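Hpy188I (Helicobacter pylori, PDB 3OQG) is a restriction endonuclease of the GIY-YIG nuclease family that recognises a DNA site and cleaves it, probably with the help of a metal ion. Local coordinates at residues I58-I61 against N65-N68; Y73-V76 against I81-I84; G85-I88 against K93-Q96; P139-F144 against Y148-S153; E164-I167 against K173-G176. One frame throughout, in Å; residues are numbered along the deposited sequence.

How the contacts relate
Read from the N terminus, the five contacts follow one another in series; none nests in or crosses another. Contact 1 closes the short loop after strand 55-60. Contact 2 zips up the hairpin of strands 71-77 and 80-87, and contact 3 continues straight from it, joining the end of strand 80-87 to helix 91-98. I58 of contact 1 packs on V95 of this helix. Contact 4 closes the hairpin 140-143/146-149, joined to contact 3 by I88 O and S151 OG. Contact 5 folds the tail back on helix 154-170. Far from contact 2 within the chain, this tail packs on the 80-87 strand of the other subunit: P174 of one copy meets I81 of its partner.

Contact 1: I58-I61 against N65-N68; sequences INAI and NMKN
M66, present as selenomethionine, lays its side chain over the methyl group of A60 and carries on to I58. M66 CG comes to 3.9 Å from A60 CB, and M66 SE stands 4.0 Å from A60 CB as well, so two successive chain atoms rest on one small residue. The terminal methyl then reaches back along the strand, with M66 CE 3.8 Å from I58 CG2. Bends at both chi2 (-60°) and chi3 (-58°) curl the chain against the strand instead of letting it run straight out. The side chains of I58 and M66 pass alongside, running opposite ways, and it is the CG2 branch of I58 that does the touching. M66 sits at a corner of a type I beta turn running from N65 to N68, closed by the bond from N68 N to N65 O (3.2 Å). Strand 42-50 runs beside the strand segment in the sheet, tied to it by backbone bonds of N59 with E46 and I61 with L44. M66 also touches I91 and T92, so the turn, the strand end and the start of helix 91-98 share one apolar patch near the surface. Carbon and selenium surfaces make up the contact between the two segments, which means that shape and exclusion of water, not directed bonds, hold them together.

Contact 2: Y73-V76 against I81-I84; sequences YVFV and IFKI. With nucleotides of chain C.
K83 lies alongside F75, both side chains leaving the same face of the hairpin. From CB the lysine sets off at a chi1 of 92°, well off a staggered value, and this brings K83 CG to 3.9 Å from F75 CD2, approaching the ring obliquely. CD carries the chain onward, and the bend at chi3 (-84°) turns it toward the DNA. K83 CE passes 4.1 Å from Y73 OH, and at the tip K83 NZ gives a hydrogen bond of 2.7 Å to OP2 of DG6 of chain C. The same NZ bonds to Y98 OH, which also meets Y73 OH. In the backbone two residues, F82 and K83, stand opposite the single F75, a classic beta bulge. F75 N bonds to K83 O (2.9 Å) and F82 N to F75 O (2.8 Å). F82 brings its ring edge to F75 CB. On the other face V74 CG1 touches I81 CG2 at 3.7 Å, and V74 CG2 runs beside I84 CG1. In this family the two strands carry the GIY and YIG motifs, here degenerate, with Y73 and K83 probably at motif positions. Strand 129-134 flanks 71-77 on its far side, helix 113-125 packs on F82 through F117, V118 and L122, and strand 80-87, outermost within the chain, takes P174 and I175 of the second subunit on I81 and F82.

Contact 3: G85-I88 against K93-Q96; sequences GHSI and KRVQ. With nucleotides of chain C.
R94 and S87 touch by plain packing: S87 OG lies 4.0 Å from R94 CB, and the edge of the guanidinium looks toward H86 O at 4.4 Å from R94 NE. C2' of DG6 of chain C adds van der Waals packing over one guanidinium face, toward its rim. Hydrogen bonds to the DNA come from both segments. R94 leaves with CG anti to N and bends at chi2 (64°), which carries its guanidinium to the DG6 phosphate; there R94 NH2 reaches OP2 at 2.8 Å, while H86 N reaches OP1 at 3.2 Å. G85, with no side chain in the way, lets its CA close to 3.2 Å from OP1 of DG6. On DA7 of chain C, S87 OG donates to OP2 (2.9 Å) and I88 N to OP1 (2.7 Å); S87 OG is also hydrogen-bonded to T89 OG1. N115 holds R94 NH1, and H86 ND1 bonds to E159 of the second subunit; both H86 and E159 have been seen to bind calcium in this enzyme, though none is bound to this chain here. With no hydrogen bond running directly between the segments, the DG6 phosphate they share, each through a different oxygen, probably links them more than their slight touch, and R94 probably helps neutralise its charge.

Contact 4: P139-F144 against Y148-S153; sequences PTYTLF and YQDSFS
The ring of Y141 carries Y148 CB on one face, 3.7 Å from the ring centroid, in a CH-pi contact toward the rim; in the plane at its edge lie L143 CD1 and D150 OD1. Y141 CG sits between the backbone N and the carbonyl carbon (chi1 59°), which lays the ring against Y148 CB and sends OH to D150. The Y148 ring is turned only 20° from that of Y141 but offset so far, centroids 5.6 Å apart, that little of one ring faces the other. Y141 O sits at the edge of the Y148 ring, and L143 CB comes obliquely to 3.9 Å from Y148 CE2. Y141 OH gives a 2.7 Å bond to D150 OD1, meeting it on the syn side, with ring and carboxylate planes 62° apart. D150 OD1 also accepts F152 N at 3.1 Å, from above the carboxylate plane, an Asx turn. All this hangs on the hairpin of strands 140-143 and 146-149, where Y141 and Y148 form an antiparallel hydrogen-bonded pair: Y141 N to Y148 O at 2.9 Å and Y148 N to Y141 O at 2.8 Å. One water links P139 O with D150 O, another L143 O with Y148 OH. D150 OD2 makes a salt bridge to R157 of helix 154-170, and S153 caps it, OG to K156 N. F144 meets the rings of Y37 and Y40 of the second subunit edge-to-face.

Contact 5: E164-I167 against K173-G176; sequences ENFI and KPIG
Where the long helix 154-170 nears its C-terminal end, the tail after it doubles back and packs on two neighbouring side chains of the helix, F166 and I167. F166 swings away from the helix with CG anti to its own N (chi1 -174°) and offers a ring face to P174. P174 CG stands over that face in a CH-pi contact, 4.3 Å from the ring centroid and 28° off its normal. The next ring carbon is nearer a single atom: P174 CD lies 3.6 Å from F166 CE2. Proline and phenylalanine thus meet head-on from the two segments, while K173 C approaches the aromatic ring obliquely, 4.1 Å from F166 CE2. One residue along the helix, the isoleucine and the lysine stem lie alongside each other. Here I167 CD1 presses against K173 CG at 3.5 Å, a tight carbon contact, and I167 CG1 is 3.7 Å from K173 CG. The lysine uses its aliphatic stem for this and then bends at chi3 and chi4. F166 also meets the ring of H170 edge-to-face. The second subunit completes the setting: its I30 packs on F166 and its F82 on P174. The CH groups of P174 CD, next to the nitrogen, are probably slightly positive and suit the electron-rich phenylalanine ring, and CG makes the weak CH-pi contact, so the tail is held to its helix mainly by dispersion; I175 N, by contrast, bonds to E29 of the second subunit.

Contact 1: I58-I61 against N65-N68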
# COMPACT_ATOMS: atom_id res chain seq x y z
N ILE A 58 14.87 16.27 -5.51
CA ILE A 58 14.87 16.53 -4.06
C ILE A 58 16.03 17.43 -3.66
O ILE A 58 17.20 17.17 -4.03
CB ILE A 58 14.97 15.23 -3.21
CG1 ILE A 58 13.75 14.32 -3.44
CG2 ILE A 58 15.14 15.52 -1.69
CD1 ILE A 58 13.96 12.90 -2.96
N ASN A 59 15.70 18.48 -2.92
CA ASN A 59 16.69 19.32 -2.24
C ASN A 59 16.70 18.86 -0.79
O ASN A 59 15.77 19.16 -0.07
CB ASN A 59 16.30 20.80 -2.28
CG ASN A 59 17.15 21.66 -1.36
OD1 ASN A 59 18.36 21.46 -1.26
ND2 ASN A 59 16.55 22.66 -0.72
N ALA A 60 17.73 18.12 -0.39
CA ALA A 60 17.85 17.64 0.99
C ALA A 60 18.10 18.80 1.94
O ALA A 60 18.98 19.61 1.70
CB ALA A 60 18.99 16.61 1.11
N ILE A 61 17.36 18.84 3.04
CA ILE A 61 17.52 19.93 4.02
C ILE A 61 17.98 19.38 5.36
O ILE A 61 19.07 19.74 5.82
CB ILE A 61 16.23 20.81 4.13
CG1 ILE A 61 15.99 21.56 2.81
CG2 ILE A 61 16.38 21.82 5.26
CD1 ILE A 61 14.68 22.33 2.77
N ASN A 65 18.30 13.20 8.67
CA ASN A 65 17.05 12.43 8.58
C ASN A 65 16.65 11.96 7.19
O ASN A 65 15.60 11.34 7.01
CB ASN A 65 15.90 13.25 9.18
CG ASN A 65 15.85 13.13 10.66
OD1 ASN A 65 16.11 12.06 11.21
ND2 ASN A 65 15.51 14.22 11.34
N MSE A 66 17.50 12.19 6.20
CA MSE A 66 17.17 11.80 4.83
C MSE A 66 17.10 10.29 4.61
O MSE A 66 16.44 9.84 3.68
CB MSE A 66 18.14 12.44 3.83
CG MSE A 66 18.03 13.94 3.77
SE MSE A 66 16.27 14.62 3.26
CE MSE A 66 16.06 13.72 1.49
N LYS A 67 17.81 9.51 5.43
CA LYS A 67 17.76 8.04 5.35
C LYS A 67 16.91 7.42 6.49
O LYS A 67 16.81 6.20 6.59
CB LYS A 67 19.18 7.44 5.25
CG LYS A 67 19.90 7.79 3.91
CD LYS A 67 21.32 7.15 3.75
CE LYS A 67 21.83 7.28 2.29
NZ LYS A 67 23.13 6.57 1.99
N ASN A 68 16.30 8.26 7.32
CA ASN A 68 15.41 7.82 8.40
C ASN A 68 14.10 7.26 7.84
O ASN A 68 13.51 7.85 6.94
CB ASN A 68 15.08 8.97 9.35
CG ASN A 68 15.97 8.99 10.58
OD1 ASN A 68 17.06 8.43 10.60
ND2 ASN A 68 15.50 9.67 11.63

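Contact 2: Y73-V76 against I81-I84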
# COMPACT_ATOMS: atom_id res chain seq x y z
N TYR A 73 4.51 13.03 6.68
CA TYR A 73 4.95 14.23 5.97
C TYR A 73 3.80 15.12 5.55
O TYR A 73 2.65 14.67 5.41
CB TYR A 73 5.81 13.87 4.76
CG TYR A 73 5.11 13.01 3.74
CD1 TYR A 73 5.25 11.64 3.75
CD2 TYR A 73 4.33 13.59 2.74
CE1 TYR A 73 4.60 10.84 2.79
CE2 TYR A 73 3.71 12.84 1.77
CZ TYR A 73 3.83 11.47 1.80
OH TYR A 73 3.19 10.71 0.86
N VAL A 74 4.12 16.40 5.37
CA VAL A 74 3.18 17.41 4.90
C VAL A 74 3.85 18.12 3.74
O VAL A 74 4.97 18.59 3.88
CB VAL A 74 2.81 18.44 6.00
CG1 VAL A 74 1.68 19.40 5.51
CG2 VAL A 74 2.41 17.71 7.31
N PHE A 75 3.17 18.13 2.59
CA PHE A 75 3.59 18.86 1.39
C PHE A 75 2.94 20.23 1.44
O PHE A 75 1.70 20.35 1.50
CB PHE A 75 3.12 18.14 0.13
CG PHE A 75 3.92 16.91 -0.25
CD1 PHE A 75 5.00 16.45 0.52
CD2 PHE A 75 3.57 16.18 -1.38
CE1 PHE A 75 5.75 15.33 0.13
CE2 PHE A 75 4.31 15.06 -1.76
CZ PHE A 75 5.38 14.63 -1.00
N VAL A 76 3.77 21.26 1.39
CA VAL A 76 3.29 22.64 1.49
C VAL A 76 3.75 23.39 0.25
O VAL A 76 4.93 23.34 -0.13
CB VAL A 76 3.82 23.31 2.77
CG1 VAL A 76 3.37 24.79 2.88
CG2 VAL A 76 3.38 22.51 3.98
N ILE A 81 -1.24 23.79 2.73
CA ILE A 81 -1.11 22.34 2.88
C ILE A 81 -1.79 21.65 1.71
O ILE A 81 -3.01 21.71 1.55
CB ILE A 81 -1.70 21.86 4.22
CG1 ILE A 81 -0.86 22.44 5.36
CG2 ILE A 81 -1.73 20.31 4.29
CD1 ILE A 81 -1.42 22.15 6.74
N PHE A 82 -0.98 20.98 0.89
CA PHE A 82 -1.48 20.26 -0.28
C PHE A 82 -1.86 18.83 0.11
O PHE A 82 -2.86 18.32 -0.33
CB PHE A 82 -0.42 20.25 -1.38
CG PHE A 82 -0.68 19.26 -2.47
CD1 PHE A 82 -1.59 19.55 -3.48
CD2 PHE A 82 -0.05 18.02 -2.46
CE1 PHE A 82 -1.86 18.60 -4.50
CE2 PHE A 82 -0.29 17.09 -3.49
CZ PHE A 82 -1.18 17.39 -4.51
N LYS A 83 -1.02 18.20 0.92
CA LYS A 83 -1.31 16.87 1.42
C LYS A 83 -0.56 16.50 2.69
O LYS A 83 0.45 17.10 3.02
CB LYS A 83 -1.14 15.80 0.31
CG LYS A 83 0.17 15.14 0.17
CD LYS A 83 0.06 13.85 -0.70
CE LYS A 83 -0.38 12.57 0.04
NZ LYS A 83 -0.35 11.35 -0.86
N ILE A 84 -1.11 15.50 3.38
CA ILE A 84 -0.49 14.85 4.52
C ILE A 84 -0.44 13.38 4.14
O ILE A 84 -1.43 12.84 3.66
CB ILE A 84 -1.28 15.03 5.82
CG1 ILE A 84 -1.42 16.52 6.16
CG2 ILE A 84 -0.61 14.25 6.97
CD1 ILE A 84 -2.51 16.83 7.17
P DG C 6 0.07 8.02 0.94
OP1 DG C 6 0.31 8.77 2.19
OP2 DG C 6 0.14 8.72 -0.37
O5' DG C 6 1.03 6.76 0.91
C5' DG C 6 0.73 5.64 1.74
C4' DG C 6 1.45 4.40 1.26
O4' DG C 6 0.99 4.01 -0.06
C3' DG C 6 2.97 4.56 1.14
O3' DG C 6 3.60 3.46 1.80
C2' DG C 6 3.23 4.50 -0.35
C1' DG C 6 2.12 3.57 -0.78
N9 DG C 6 1.81 3.57 -2.21
C8 DG C 6 1.37 4.62 -2.98
N7 DG C 6 1.25 4.31 -4.24
C5 DG C 6 1.63 2.97 -4.31
C6 DG C 6 1.72 2.09 -5.42
O6 DG C 6 1.50 2.32 -6.62
N1 DG C 6 2.15 0.82 -5.02
C2 DG C 6 2.45 0.45 -3.73
N2 DG C 6 2.86 -0.81 -3.54
N3 DG C 6 2.36 1.27 -2.70
C4 DG C 6 1.96 2.50 -3.06

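Contact 3: G85-I88 against K93-Q96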
# COMPACT_ATOMS: atom_id res chain seq x y z
N GLY A 85 0.73 12.77 4.29
CA GLY A 85 0.92 11.35 4.00
C GLY A 85 1.88 10.68 4.96
O GLY A 85 2.36 11.29 5.90
N HIS A 86 2.15 9.40 4.72
CA HIS A 86 3.13 8.71 5.52
C HIS A 86 3.92 7.73 4.66
O HIS A 86 3.50 7.33 3.55
CB HIS A 86 2.44 7.96 6.68
CG HIS A 86 1.90 6.62 6.27
ND1 HIS A 86 0.68 6.48 5.63
CD2 HIS A 86 2.44 5.39 6.31
CE1 HIS A 86 0.48 5.20 5.36
NE2 HIS A 86 1.54 4.52 5.74
N SER A 87 5.04 7.30 5.21
CA SER A 87 5.86 6.28 4.61
C SER A 87 6.63 5.49 5.66
O SER A 87 7.17 6.08 6.61
CB SER A 87 6.87 6.87 3.64
OG SER A 87 7.61 5.84 3.00
N ILE A 88 6.71 4.17 5.48
CA ILE A 88 7.60 3.33 6.29
C ILE A 88 9.04 3.35 5.75
O ILE A 88 9.94 2.77 6.35
CB ILE A 88 7.10 1.87 6.42
CG1 ILE A 88 7.20 1.13 5.07
CG2 ILE A 88 5.67 1.91 6.98
CD1 ILE A 88 6.89 -0.36 5.09
N LYS A 93 12.63 7.36 -1.05
CA LYS A 93 11.88 6.26 -1.67
C LYS A 93 10.41 6.64 -1.94
O LYS A 93 9.83 6.28 -2.98
CB LYS A 93 11.99 4.98 -0.84
CG LYS A 93 13.39 4.35 -0.86
CD LYS A 93 13.31 2.96 -0.27
CE LYS A 93 14.65 2.37 -0.01
NZ LYS A 93 14.47 1.02 0.61
N ARG A 94 9.80 7.37 -1.01
CA ARG A 94 8.44 7.82 -1.22
C ARG A 94 8.36 8.76 -2.42
O ARG A 94 7.41 8.70 -3.19
CB ARG A 94 7.83 8.49 0.03
CG ARG A 94 6.36 8.93 -0.15
CD ARG A 94 5.44 7.73 -0.40
NE ARG A 94 4.04 8.03 -0.74
CZ ARG A 94 3.56 8.11 -1.98
NH1 ARG A 94 4.35 7.97 -3.02
NH2 ARG A 94 2.26 8.30 -2.18
N VAL A 95 9.34 9.66 -2.56
CA VAL A 95 9.40 10.52 -3.74
C VAL A 95 9.61 9.71 -5.03
O VAL A 95 8.98 10.00 -6.03
CB VAL A 95 10.45 11.62 -3.57
CG1 VAL A 95 10.63 12.43 -4.90
CG2 VAL A 95 10.04 12.51 -2.40
N GLN A 96 10.53 8.74 -5.00
CA GLN A 96 10.72 7.73 -6.07
C GLN A 96 9.35 7.17 -6.49
O GLN A 96 8.98 7.16 -7.67
CB GLN A 96 11.63 6.66 -5.46
CG GLN A 96 12.23 5.64 -6.37
CD GLN A 96 13.28 4.87 -5.55
OE1 GLN A 96 13.17 3.67 -5.36
NE2 GLN A 96 14.25 5.62 -4.96
P DG C 6 0.07 8.02 0.94
OP1 DG C 6 0.31 8.77 2.19
OP2 DG C 6 0.14 8.72 -0.37
O5' DG C 6 1.03 6.76 0.91
C5' DG C 6 0.73 5.64 1.74
C4' DG C 6 1.45 4.40 1.26
O4' DG C 6 0.99 4.01 -0.06
C3' DG C 6 2.97 4.56 1.14
O3' DG C 6 3.60 3.46 1.80
C2' DG C 6 3.23 4.50 -0.35
C1' DG C 6 2.12 3.57 -0.78
N9 DG C 6 1.81 3.57 -2.21
C8 DG C 6 1.37 4.62 -2.98
N7 DG C 6 1.25 4.31 -4.24
C5 DG C 6 1.63 2.97 -4.31
C6 DG C 6 1.72 2.09 -5.42
O6 DG C 6 1.50 2.32 -6.62
N1 DG C 6 2.15 0.82 -5.02
C2 DG C 6 2.45 0.45 -3.73
N2 DG C 6 2.86 -0.81 -3.54
N3 DG C 6 2.36 1.27 -2.70
C4 DG C 6 1.96 2.50 -3.06
P DA C 7 5.19 3.37 1.85
OP1 DA C 7 5.57 3.14 3.26
OP2 DA C 7 5.79 4.52 1.11
O5' DA C 7 5.51 2.05 1.02
C5' DA C 7 4.91 0.81 1.41
C4' DA C 7 5.51 -0.34 0.63
O4' DA C 7 5.10 -0.27 -0.75
C3' DA C 7 7.03 -0.43 0.64
O3' DA C 7 7.43 -1.79 0.83
C2' DA C 7 7.42 0.08 -0.74
C1' DA C 7 6.23 -0.27 -1.61
N9 DA C 7 5.98 0.70 -2.67
C8 DA C 7 5.65 2.03 -2.52
N7 DA C 7 5.49 2.67 -3.65
C5 DA C 7 5.73 1.70 -4.62
C6 DA C 7 5.73 1.75 -6.03
N6 DA C 7 5.47 2.86 -6.73
N1 DA C 7 6.01 0.61 -6.69
C2 DA C 7 6.27 -0.50 -5.98
N3 DA C 7 6.30 -0.67 -4.67
C4 DA C 7 6.02 0.49 -4.03
P DC C 9 11.93 -5.90 -3.74
OP1 DC C 9 11.73 -7.37 -3.79
OP2 DC C 9 12.90 -5.33 -2.77
O5' DC C 9 12.29 -5.39 -5.20
C5' DC C 9 11.44 -5.68 -6.31
C4' DC C 9 11.91 -4.95 -7.55
O4' DC C 9 11.67 -3.52 -7.48
C3' DC C 9 13.39 -5.12 -7.90
O3' DC C 9 13.53 -5.83 -9.12
C2' DC C 9 13.89 -3.70 -8.12
C1' DC C 9 12.60 -2.94 -8.37
N1 DC C 9 12.69 -1.50 -8.10
C2 DC C 9 12.56 -0.62 -9.17
O2 DC C 9 12.33 -1.08 -10.30
N3 DC C 9 12.69 0.71 -8.95
C4 DC C 9 12.93 1.16 -7.73
N4 DC C 9 13.07 2.48 -7.57
C5 DC C 9 13.05 0.28 -6.61
C6 DC C 9 12.92 -1.03 -6.84

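Contact 4: P139-F144 against Y148-S153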
# COMPACT_ATOMS: atom_id res chain seq x y z
N PRO A 139 8.30 1.31 18.30
CA PRO A 139 8.28 0.34 19.37
C PRO A 139 9.17 -0.85 19.07
O PRO A 139 9.50 -1.11 17.91
CB PRO A 139 6.81 -0.12 19.38
CG PRO A 139 6.38 0.02 18.01
CD PRO A 139 7.06 1.26 17.51
N THR A 140 9.58 -1.56 20.12
CA THR A 140 10.25 -2.84 19.96
C THR A 140 9.19 -3.93 19.96
O THR A 140 8.19 -3.84 20.67
CB THR A 140 11.27 -3.10 21.08
OG1 THR A 140 10.58 -3.19 22.33
CG2 THR A 140 12.29 -1.98 21.13
N TYR A 141 9.39 -4.96 19.14
CA TYR A 141 8.46 -6.08 19.07
C TYR A 141 9.19 -7.38 18.82
O TYR A 141 10.34 -7.37 18.37
CB TYR A 141 7.37 -5.85 18.02
CG TYR A 141 7.83 -5.63 16.59
CD1 TYR A 141 7.94 -6.69 15.70
CD2 TYR A 141 8.11 -4.35 16.11
CE1 TYR A 141 8.32 -6.49 14.37
CE2 TYR A 141 8.51 -4.15 14.79
CZ TYR A 141 8.61 -5.22 13.93
OH TYR A 141 9.00 -5.03 12.63
N THR A 142 8.52 -8.48 19.15
CA THR A 142 9.10 -9.81 19.03
C THR A 142 8.37 -10.63 17.98
O THR A 142 7.13 -10.60 17.90
CB THR A 142 9.05 -10.55 20.38
OG1 THR A 142 9.76 -9.78 21.36
CG2 THR A 142 9.69 -11.93 20.26
N LEU A 143 9.14 -11.34 17.16
CA LEU A 143 8.60 -12.26 16.17
C LEU A 143 9.50 -13.48 16.16
O LEU A 143 10.70 -13.37 15.88
CB LEU A 143 8.58 -11.63 14.78
CG LEU A 143 7.51 -10.59 14.45
CD1 LEU A 143 7.79 -9.98 13.09
CD2 LEU A 143 6.11 -11.21 14.49
N PHE A 144 8.92 -14.64 16.47
CA PHE A 144 9.65 -15.90 16.44
C PHE A 144 10.93 -15.82 17.28
O PHE A 144 12.00 -16.27 16.86
CB PHE A 144 9.94 -16.27 14.98
CG PHE A 144 8.75 -16.08 14.08
CD1 PHE A 144 7.60 -16.83 14.27
CD2 PHE A 144 8.79 -15.15 13.05
CE1 PHE A 144 6.50 -16.66 13.44
CE2 PHE A 144 7.69 -14.97 12.21
CZ PHE A 144 6.54 -15.73 12.41
N TYR A 148 12.76 -6.72 17.16
CA TYR A 148 12.83 -5.76 16.06
C TYR A 148 12.47 -4.38 16.58
O TYR A 148 11.70 -4.24 17.53
CB TYR A 148 11.85 -6.15 14.96
CG TYR A 148 12.18 -7.47 14.33
CD1 TYR A 148 12.98 -7.54 13.19
CD2 TYR A 148 11.71 -8.66 14.88
CE1 TYR A 148 13.31 -8.76 12.62
CE2 TYR A 148 12.03 -9.88 14.32
CZ TYR A 148 12.83 -9.92 13.19
OH TYR A 148 13.15 -11.13 12.63
N GLN A 149 13.04 -3.35 15.97
CA GLN A 149 12.58 -1.99 16.18
C GLN A 149 12.73 -1.30 14.85
O GLN A 149 13.83 -0.98 14.43
CB GLN A 149 13.39 -1.28 17.26
CG GLN A 149 12.87 0.11 17.60
CD GLN A 149 13.74 0.82 18.61
OE1 GLN A 149 14.97 0.73 18.56
NE2 GLN A 149 13.11 1.50 19.56
N ASP A 150 11.62 -1.11 14.15
CA ASP A 150 11.68 -0.50 12.83
C ASP A 150 10.36 0.16 12.49
O ASP A 150 9.48 0.28 13.35
CB ASP A 150 12.11 -1.56 11.79
CG ASP A 150 11.18 -2.75 11.76
OD1 ASP A 150 9.98 -2.59 12.05
OD2 ASP A 150 11.68 -3.85 11.47
N SER A 151 10.22 0.55 11.22
CA SER A 151 9.08 1.31 10.76
C SER A 151 7.94 0.42 10.30
O SER A 151 6.87 0.92 10.01
CB SER A 151 9.50 2.18 9.59
OG SER A 151 10.04 1.37 8.56
N PHE A 152 8.17 -0.89 10.23
CA PHE A 152 7.21 -1.82 9.63
C PHE A 152 6.09 -2.18 10.59
O PHE A 152 6.31 -2.28 11.82
CB PHE A 152 7.92 -3.13 9.24
CG PHE A 152 8.68 -3.09 7.93
CD1 PHE A 152 9.29 -1.94 7.47
CD2 PHE A 152 8.78 -4.25 7.17
CE1 PHE A 152 9.96 -1.95 6.25
CE2 PHE A 152 9.47 -4.27 5.98
CZ PHE A 152 10.06 -3.12 5.50
N SER A 153 4.90 -2.44 10.05
CA SER A 153 3.85 -3.14 10.81
C SER A 153 4.36 -4.53 11.14
O SER A 153 5.21 -5.06 10.43
CB SER A 153 2.55 -3.25 10.01
OG SER A 153 2.67 -4.12 8.91
O HOH W 1 8.67 -1.14 15.48
O HOH W 2 11.90 -13.36 13.57

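Contact 5: E164-I167 against K173-G176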
# COMPACT_ATOMS: atom_id res chain seq x y z
N GLU A 164 11.75 -14.41 3.19
CA GLU A 164 13.20 -14.53 3.05
C GLU A 164 13.68 -15.91 3.52
O GLU A 164 14.59 -16.47 2.92
CB GLU A 164 13.93 -13.34 3.70
CG GLU A 164 13.87 -12.09 2.81
CD GLU A 164 14.72 -10.93 3.29
OE1 GLU A 164 14.39 -9.78 2.93
OE2 GLU A 164 15.72 -11.16 4.01
N ASN A 165 13.05 -16.46 4.57
CA ASN A 165 13.33 -17.82 5.04
C ASN A 165 12.86 -18.85 4.02
O ASN A 165 13.55 -19.83 3.74
CB ASN A 165 12.66 -18.09 6.39
CG ASN A 165 13.11 -19.41 7.03
OD1 ASN A 165 14.25 -19.54 7.48
ND2 ASN A 165 12.21 -20.39 7.07
N PHE A 166 11.67 -18.62 3.46
CA PHE A 166 11.10 -19.49 2.41
C PHE A 166 12.08 -19.61 1.22
O PHE A 166 12.33 -20.70 0.73
CB PHE A 166 9.78 -18.89 1.94
CG PHE A 166 9.01 -19.74 0.97
CD1 PHE A 166 7.97 -20.55 1.40
CD2 PHE A 166 9.28 -19.69 -0.39
CE1 PHE A 166 7.25 -21.31 0.52
CE2 PHE A 166 8.55 -20.45 -1.28
CZ PHE A 166 7.53 -21.25 -0.83
N ILE A 167 12.65 -18.49 0.81
CA ILE A 167 13.56 -18.43 -0.33
C ILE A 167 14.85 -19.22 -0.05
O ILE A 167 15.37 -19.92 -0.93
CB ILE A 167 13.89 -16.95 -0.68
CG1 ILE A 167 12.69 -16.30 -1.38
CG2 ILE A 167 15.13 -16.86 -1.56
CD1 ILE A 167 12.65 -14.77 -1.32
N LYS A 173 10.42 -18.00 -4.69
CA LYS A 173 9.24 -17.43 -4.04
C LYS A 173 8.03 -18.12 -4.62
O LYS A 173 8.10 -18.67 -5.71
CB LYS A 173 9.10 -15.94 -4.35
CG LYS A 173 10.07 -15.02 -3.63
CD LYS A 173 9.82 -13.55 -4.01
CE LYS A 173 10.49 -13.19 -5.34
NZ LYS A 173 9.78 -13.74 -6.56
N PRO A 174 6.89 -18.10 -3.90
CA PRO A 174 5.68 -18.63 -4.51
C PRO A 174 5.35 -17.92 -5.82
O PRO A 174 5.61 -16.73 -5.96
CB PRO A 174 4.61 -18.33 -3.47
CG PRO A 174 5.36 -18.26 -2.17
CD PRO A 174 6.66 -17.65 -2.52
N ILE A 175 4.77 -18.66 -6.75
CA ILE A 175 4.39 -18.12 -8.05
C ILE A 175 3.54 -16.84 -8.00
O ILE A 175 3.69 -15.94 -8.84
CB ILE A 175 3.69 -19.21 -8.91
CG1 ILE A 175 3.58 -18.76 -10.37
CG2 ILE A 175 2.31 -19.61 -8.33
CD1 ILE A 175 3.50 -19.94 -11.32
N GLY A 176 2.69 -16.74 -6.98
CA GLY A 176 1.84 -15.55 -6.80
C GLY A 176 2.50 -14.32 -6.20
O GLY A 176 1.84 -13.29 -6.05